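Local structure of proteasome chaperone 3 (Saccharomyces cerevisiae, 2Z5B) at residues 117-121 with 122-126. The protein pairs with POC4 as a heterodimeric chaperone that binds proteasome precursors and promotes formation of the alpha-ring during 20S proteasome assembly. Sequence-based numbering, arbitrary orientation.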
loop_
_atom_site.group_PDB
_atom_site.type_symbol
_atom_site.label_atom_id
_atom_site.label_comp_id
_atom_site.label_asym_id
_atom_site.label_seq_id
_atom_site.Cartn_x
_atom_site.Cartn_y
_atom_site.Cartn_z
ATOM N N ALA B 117 5.657 -4.974 11.359
ATOM C CA ALA B 117 6.997 -4.430 11.142
ATOM C C ALA B 117 8.100 -5.384 11.597
ATOM O O ALA B 117 9.061 -5.618 10.872
ATOM C CB ALA B 117 7.145 -3.086 11.838
ATOM N N GLU B 118 7.960 -5.925 12.805
ATOM C CA GLU B 118 8.955 -6.851 13.337
ATOM C C GLU B 118 9.042 -8.144 12.521
ATOM O O GLU B 118 10.124 -8.687 12.323
ATOM C CB GLU B 118 8.702 -7.122 14.828
ATOM C CG GLU B 118 9.305 -6.033 15.731
ATOM C CD GLU B 118 10.822 -5.936 15.599
ATOM O OE1 GLU B 118 11.538 -6.757 16.199
ATOM O OE2 GLU B 118 11.318 -5.043 14.894
ATOM N N LEU B 119 7.901 -8.613 12.030
ATOM C CA LEU B 119 7.869 -9.790 11.158
ATOM C C LEU B 119 8.745 -9.540 9.928
ATOM O O LEU B 119 9.609 -10.354 9.569
ATOM C CB LEU B 119 6.416 -10.125 10.759
ATOM C CG LEU B 119 6.181 -11.396 9.933
ATOM C CD1 LEU B 119 6.465 -12.656 10.745
ATOM C CD2 LEU B 119 4.767 -11.427 9.383
ATOM N N TYR B 120 8.532 -8.391 9.296
ATOM C CA TYR B 120 9.340 -8.000 8.140
ATOM C C TYR B 120 10.839 -7.941 8.443
ATOM O O TYR B 120 11.636 -8.516 7.707
ATOM C CB TYR B 120 8.824 -6.690 7.542
ATOM C CG TYR B 120 7.784 -6.932 6.484
ATOM C CD1 TYR B 120 8.158 -7.264 5.176
ATOM C CD2 TYR B 120 6.432 -6.874 6.791
ATOM C CE1 TYR B 120 7.198 -7.513 4.189
ATOM C CE2 TYR B 120 5.466 -7.119 5.816
ATOM C CZ TYR B 120 5.855 -7.430 4.526
ATOM O OH TYR B 120 4.893 -7.666 3.588
ATOM N N ARG B 121 11.204 -7.289 9.548
ATOM C CA ARG B 121 12.616 -7.127 9.943
ATOM C C ARG B 121 13.343 -8.422 10.309
ATOM O O ARG B 121 14.453 -8.668 9.838
ATOM C CB ARG B 121 12.754 -6.129 11.092
ATOM C CG ARG B 121 12.149 -4.774 10.787
ATOM C CD ARG B 121 12.767 -3.669 11.604
ATOM N NE ARG B 121 14.111 -3.320 11.151
ATOM C CZ ARG B 121 14.816 -2.303 11.636
ATOM N NH1 ARG B 121 14.301 -1.525 12.587
ATOM N NH2 ARG B 121 16.032 -2.059 11.166
ATOM N N ARG B 122 12.716 -9.239 11.147
ATOM C CA ARG B 122 13.383 -10.401 11.734
ATOM C C ARG B 122 13.223 -11.678 10.908
ATOM O O ARG B 122 14.087 -12.560 10.938
ATOM C CB ARG B 122 12.885 -10.623 13.166
ATOM C CG ARG B 122 12.986 -9.381 14.065
ATOM C CD ARG B 122 12.710 -9.702 15.530
ATOM N NE ARG B 122 11.335 -10.152 15.771
ATOM C CZ ARG B 122 10.511 -9.647 16.690
ATOM N NH1 ARG B 122 10.907 -8.666 17.491
ATOM N NH2 ARG B 122 9.282 -10.128 16.815
ATOM N N VAL B 123 12.123 -11.771 10.162
ATOM C CA VAL B 123 11.777 -12.995 9.441
ATOM C C VAL B 123 11.796 -12.830 7.916
ATOM O O VAL B 123 12.629 -13.438 7.240
ATOM C CB VAL B 123 10.408 -13.555 9.914
ATOM C CG1 VAL B 123 9.987 -14.783 9.097
ATOM C CG2 VAL B 123 10.447 -13.878 11.400
ATOM N N ILE B 124 10.896 -12.006 7.380
ATOM C CA ILE B 124 10.669 -11.944 5.930
ATOM C C ILE B 124 11.889 -11.449 5.157
ATOM O O ILE B 124 12.305 -12.061 4.172
ATOM C CB ILE B 124 9.411 -11.101 5.586
ATOM C CG1 ILE B 124 8.167 -11.780 6.163
ATOM C CG2 ILE B 124 9.278 -10.919 4.076
ATOM C CD1 ILE B 124 7.080 -10.832 6.545
ATOM N N LEU B 125 12.453 -10.339 5.604
ATOM C CA LEU B 125 13.726 -9.871 5.078
ATOM C C LEU B 125 14.839 -10.417 6.005
ATOM O O LEU B 125 14.939 -9.988 7.160
ATOM C CB LEU B 125 13.737 -8.330 5.030
ATOM C CG LEU B 125 12.467 -7.584 4.563
ATOM C CD1 LEU B 125 12.354 -6.208 5.214
ATOM C CD2 LEU B 125 12.396 -7.450 3.039
ATOM N N PRO B 126 15.633 -11.412 5.548
ATOM C CA PRO B 126 15.582 -12.253 4.352
ATOM C C PRO B 126 14.935 -13.614 4.641
ATOM O O PRO B 126 14.894 -14.042 5.791
ATOM C CB PRO B 126 17.063 -12.451 4.016
ATOM C CG PRO B 126 17.782 -12.331 5.342
ATOM C CD PRO B 126 16.824 -11.739 6.355
#
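Ile124 reaches back one helical turn to Tyr120 and sets its CD1 methyl squarely over the phenol ring, 3.8 Å from the ring centroid and 4° off the normal, a CH-pi contact. With CG1 beside its own backbone N (chi1 -64°), Ile124 CD1 also lies 3.6 Å from Leu119 CG. One methyl thus touches both the ring face and the branch point of Leu119, while Leu125 CD1 lies near the plane of the Tyr120 ring, at its edge.

Beneath these side chains the helix widens into a pi-type turn as it ends. Leu119 O takes two donors from opposite faces of its carbonyl plane: Val123 N at 2.9 Å, bent to 144°, and Ile124 N, which comes in straighter. Leu125 N then bonds to Tyr120 O, and Leu125 is the first residue to leave helical geometry, just ahead of a cis peptide to Pro126.

On the polar side Arg122 N keeps the regular i-to-i-4 bond to Glu118 O, and its guanidinium lies with one face over Glu118 CB. The carboxylate-guanidinium pairing itself is doubtful, because Glu118 OE1 and Arg122 NH1 stand too close in the model.

This is the C-terminal end of helix 109-124: Leu119 and Tyr120 pack on helix 162-176, Tyr120 and Leu125 meet strand 38-44, and Arg121 touches Tyr95 of strand 95-99.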